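Local coordinates for methylenetetrahydrofolate--tRNA-(uracil-5-)-methyltransferase TrmFO (Thermus thermophilus, PDB 3G5S), which probably catalyses the folate-dependent C5 methylation of uridine 54 in tRNA, with FAD as cofactor and methylenetetrahydrofolate supplying the carbon, at residues Gly75-Val78 against Met79-Ala82; Glu98-Ser101 against Gly102-Glu106. All coordinates share one frame; numbering follows the deposited sequence.

Interactions 1 and 2 follow one another along the chain and lie about 10 Å apart, centre to centre, on the same side of the molecule's centre. G75-A82 spans the start of helix 77-84; E98-E106 makes up most of helix 97-109, and strands 86-87 and 92-95 come between. The two helices pack directly: A81 CB sits 3.5 Å from I104 CG1, and E80 OE1 lies 2.9 Å from Y103 OH, a probable hydrogen bond. Both V78 and F100 also reach L11, part of the predicted FAD-binding glycine-rich motif, so the pair probably backs the Rossmann-type cofactor site inside the GidA family region.

Interaction 1. Residues Gly75-Val78 against Met79-Ala82; sequences GSLV and MEAA
M79 meets S76 in an N-terminal helix cap, the start of helix 77-84. G75, just before S76, ends the preceding helix 63-74 in a Schellman motif, its positive phi (81°) turning the chain, so one helix stops and the next begins within two residues. The backbone N of M79 donates to S76 OG at 3.0 Å, a nearly straight capping bond (163° at the hydrogen). S76 chi1 of 160° holds OG on the far side of CB from its own backbone N, over the first turn. The same OG is also hydrogen-bonded to E15 OE1, while L77 N and V78 N bind the E15 carboxylate, which thus takes up amides of the first turn and would probably be favoured by the helix dipole. Beyond CG the selenomethionine chain folds back at chi2 and chi3 and its end leads away from S76, toward helix 63-74 and L93.

E80 N donates to S76 O at 3.0 Å. The glutamate side chain runs extended back past the start of the helix, CG passing 3.3 Å from S76 O, and crosses L77 at about a right angle, where OE1 comes 4.0 Å from L77 CD1. With OE1 engaged by Y103 of helix 97-109, the other oxygen, OE2, turns to a water that donates to it at 2.8 Å and to G75 O at 2.7 Å, bridging the carboxylate to the end of the previous helix.

A81 N continues the helical pattern to L77 O, and its methyl, CB, also packs on F100, Y103 and I104. A82 N reaches V78 O in the same way; its methyl touches L93 and V95 of strand 92-95, and CB lies 3.4 Å from V78 O.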
loop_
_atom_site.group_PDB
_atom_site.type_symbol
_atom_site.label_atom_id
_atom_site.label_comp_id
_atom_site.label_asym_id
_atom_site.label_seq_id
_atom_site.Cartn_x
_atom_site.Cartn_y
_atom_site.Cartn_z
ATOM N N GLY A 75 -3.630 -14.001 -14.956
ATOM C CA GLY A 75 -2.973 -15.291 -14.808
ATOM C C GLY A 75 -1.992 -15.367 -13.644
ATOM O O GLY A 75 -1.010 -16.105 -13.688
ATOM N N SER A 76 -2.255 -14.598 -12.594
ATOM C CA SER A 76 -1.426 -14.568 -11.390
ATOM C C SER A 76 -1.238 -15.940 -10.739
ATOM O O SER A 76 -2.213 -16.661 -10.481
ATOM C CB SER A 76 -2.079 -13.605 -10.386
ATOM O OG SER A 76 -1.650 -13.819 -9.053
ATOM N N LEU A 77 0.014 -16.281 -10.444
ATOM C CA LEU A 77 0.318 -17.498 -9.707
ATOM C C LEU A 77 -0.230 -17.438 -8.286
ATOM O O LEU A 77 -0.728 -18.431 -7.750
ATOM C CB LEU A 77 1.829 -17.719 -9.676
ATOM C CG LEU A 77 2.337 -18.948 -8.925
ATOM C CD1 LEU A 77 1.794 -20.222 -9.543
ATOM C CD2 LEU A 77 3.860 -18.955 -8.925
ATOM N N VAL A 78 -0.111 -16.276 -7.659
ATOM C CA VAL A 78 -0.655 -16.088 -6.321
ATOM C C VAL A 78 -2.165 -16.350 -6.303
ATOM O O VAL A 78 -2.662 -17.025 -5.405
ATOM C CB VAL A 78 -0.287 -14.697 -5.762
ATOM C CG1 VAL A 78 -1.166 -14.314 -4.578
ATOM C CG2 VAL A 78 1.191 -14.685 -5.362
HETATM N N MSE A 79 -2.890 -15.859 -7.305
HETATM C CA MSE A 79 -4.327 -16.130 -7.343
HETATM C C MSE A 79 -4.638 -17.604 -7.627
HETATM O O MSE A 79 -5.586 -18.141 -7.068
HETATM C CB MSE A 79 -5.048 -15.214 -8.329
HETATM C CG MSE A 79 -5.098 -13.761 -7.893
HETATM SE SE MSE A 79 -5.883 -13.489 -6.134
HETATM C CE MSE A 79 -7.633 -14.254 -6.504
ATOM N N GLU A 80 -3.848 -18.258 -8.477
ATOM C CA GLU A 80 -4.021 -19.692 -8.701
ATOM C C GLU A 80 -3.868 -20.440 -7.386
ATOM O O GLU A 80 -4.682 -21.296 -7.031
ATOM C CB GLU A 80 -2.979 -20.220 -9.685
ATOM C CG GLU A 80 -3.161 -19.783 -11.115
ATOM C CD GLU A 80 -2.194 -20.478 -12.067
ATOM O OE1 GLU A 80 -1.436 -21.370 -11.627
ATOM O OE2 GLU A 80 -2.188 -20.115 -13.256
ATOM N N ALA A 81 -2.795 -20.120 -6.671
ATOM C CA ALA A 81 -2.513 -20.766 -5.405
ATOM C C ALA A 81 -3.636 -20.518 -4.414
ATOM O O ALA A 81 -4.029 -21.420 -3.679
ATOM C CB ALA A 81 -1.193 -20.257 -4.843
ATOM N N ALA A 82 -4.131 -19.288 -4.373
ATOM C CA ALA A 82 -5.195 -18.950 -3.440
ATOM C C ALA A 82 -6.490 -19.690 -3.769
ATOM O O ALA A 82 -7.179 -20.186 -2.880
ATOM C CB ALA A 82 -5.431 -17.457 -3.435
HETATM O O HOH W 1 -0.310 -18.573 -14.549
#

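Interaction 2. Residues Glu98-Ser101 against Gly102-Glu106; sequences EEFS and GYITE
F100 CG lies anti to its backbone N (chi1 174°) and I104 CG1 anti to its own carbonyl carbon (chi1 -67°), which brings the phenyl ring and the end of the isoleucine together one turn apart on helix 97-109. With chi2 extended, the CD1 methyl of I104 lies over one face of the F100 ring, offset toward its rim, at 3.7 Å from the centroid in a CH-pi contact. Its closest ring atom is CZ, at 3.5 Å. The two side chains meet at a slant.

One residue further along, T105 grips the carbonyl O of S101 twice. OG1, held beside its own backbone N, donates to S101 O at 2.7 Å, and T105 N donates to the same oxygen at 2.9 Å; the two donors arrive from opposite faces of the carbonyl plane. OG1 is also hydrogen-bonded to F46 N, so this hydroxyl links the helix to the neighbouring loop. R45 in that loop adds two more ties, a salt bridge to E98 OE2 and a hydrogen bond to S101 OG.

Y103 N bonds E99 O at 3.1 Å. The aromatic ring leads away from that turn, its OH toward E80. G102 N closes on E98 O.

The F100/I104 and S101/T105 pairs are i to i+4 contacts along an amphipathic helix: F100 and I104 face L11 and S14 of helix 11-22, whose first turn belongs to the predicted glycine-rich FAD-binding motif of the Rossmann-type fold.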
loop_
_atom_site.group_PDB
_atom_site.type_symbol
_atom_site.label_atom_id
_atom_site.label_comp_id
_atom_site.label_asym_id
_atom_site.label_seq_id
_atom_site.Cartn_x
_atom_site.Cartn_y
_atom_site.Cartn_z
ATOM N N GLU A 98 0.077 -23.213 4.192
ATOM C CA GLU A 98 1.055 -24.185 3.718
ATOM C C GLU A 98 0.748 -24.678 2.303
ATOM O O GLU A 98 1.657 -24.869 1.502
ATOM C CB GLU A 98 1.163 -25.363 4.694
ATOM C CG GLU A 98 2.265 -26.362 4.366
ATOM C CD GLU A 98 1.844 -27.393 3.333
ATOM O OE1 GLU A 98 0.657 -27.783 3.331
ATOM O OE2 GLU A 98 2.703 -27.819 2.529
ATOM N N GLU A 99 -0.528 -24.890 1.991
ATOM C CA GLU A 99 -0.896 -25.301 0.640
ATOM C C GLU A 99 -0.640 -24.180 -0.365
ATOM O O GLU A 99 -0.236 -24.423 -1.504
ATOM C CB GLU A 99 -2.364 -25.721 0.584
ATOM C CG GLU A 99 -2.650 -27.070 1.211
ATOM C CD GLU A 99 -4.136 -27.344 1.351
ATOM O OE1 GLU A 99 -4.941 -26.608 0.739
ATOM O OE2 GLU A 99 -4.499 -28.296 2.075
ATOM N N PHE A 100 -0.877 -22.948 0.072
ATOM C CA PHE A 100 -0.633 -21.769 -0.742
ATOM C C PHE A 100 0.845 -21.650 -1.107
ATOM O O PHE A 100 1.203 -21.619 -2.287
ATOM C CB PHE A 100 -1.129 -20.536 0.026
ATOM C CG PHE A 100 -0.814 -19.216 -0.623
ATOM C CD1 PHE A 100 0.294 -18.486 -0.224
ATOM C CD2 PHE A 100 -1.653 -18.673 -1.584
ATOM C CE1 PHE A 100 0.582 -17.264 -0.794
ATOM C CE2 PHE A 100 -1.373 -17.452 -2.152
ATOM C CZ PHE A 100 -0.253 -16.743 -1.758
ATOM N N SER A 101 1.710 -21.604 -0.099
ATOM C CA SER A 101 3.131 -21.406 -0.372
ATOM C C SER A 101 3.745 -22.645 -1.015
ATOM O O SER A 101 4.685 -22.538 -1.802
ATOM C CB SER A 101 3.881 -21.023 0.900
ATOM O OG SER A 101 3.993 -22.138 1.762
ATOM N N GLY A 102 3.211 -23.818 -0.687
ATOM C CA GLY A 102 3.701 -25.050 -1.277
ATOM C C GLY A 102 3.500 -25.087 -2.780
ATOM O O GLY A 102 4.404 -25.449 -3.531
ATOM N N TYR A 103 2.302 -24.712 -3.220
ATOM C CA TYR A 103 1.982 -24.690 -4.644
ATOM C C TYR A 103 2.869 -23.697 -5.389
ATOM O O TYR A 103 3.415 -24.008 -6.448
ATOM C CB TYR A 103 0.500 -24.352 -4.848
ATOM C CG TYR A 103 0.056 -24.251 -6.293
ATOM C CD1 TYR A 103 -0.365 -25.372 -6.992
ATOM C CD2 TYR A 103 0.040 -23.029 -6.951
ATOM C CE1 TYR A 103 -0.778 -25.277 -8.310
ATOM C CE2 TYR A 103 -0.375 -22.925 -8.267
ATOM C CZ TYR A 103 -0.778 -24.051 -8.942
ATOM O OH TYR A 103 -1.192 -23.951 -10.253
ATOM N N ILE A 104 3.004 -22.497 -4.838
ATOM C CA ILE A 104 3.826 -21.468 -5.458
ATOM C C ILE A 104 5.282 -21.924 -5.572
ATOM O O ILE A 104 5.923 -21.762 -6.614
ATOM C CB ILE A 104 3.714 -20.149 -4.670
ATOM C CG1 ILE A 104 2.291 -19.590 -4.812
ATOM C CG2 ILE A 104 4.741 -19.143 -5.147
ATOM C CD1 ILE A 104 1.978 -18.454 -3.880
ATOM N N THR A 105 5.793 -22.507 -4.496
ATOM C CA THR A 105 7.173 -22.963 -4.460
ATOM C C THR A 105 7.409 -24.071 -5.486
ATOM O O THR A 105 8.416 -24.074 -6.188
ATOM C CB THR A 105 7.555 -23.447 -3.056
ATOM O OG1 THR A 105 7.410 -22.367 -2.124
ATOM C CG2 THR A 105 8.993 -23.938 -3.039
ATOM N N GLU A 106 6.471 -25.009 -5.573
ATOM C CA GLU A 106 6.576 -26.096 -6.542
ATOM C C GLU A 106 6.537 -25.600 -7.990
ATOM O O GLU A 106 7.350 -26.021 -8.816
ATOM C CB GLU A 106 5.479 -27.139 -6.313
ATOM C CG GLU A 106 5.578 -27.869 -4.982
ATOM C CD GLU A 106 4.540 -28.969 -4.844
ATOM O OE1 GLU A 106 4.320 -29.711 -5.827
ATOM O OE2 GLU A 106 3.945 -29.097 -3.751
#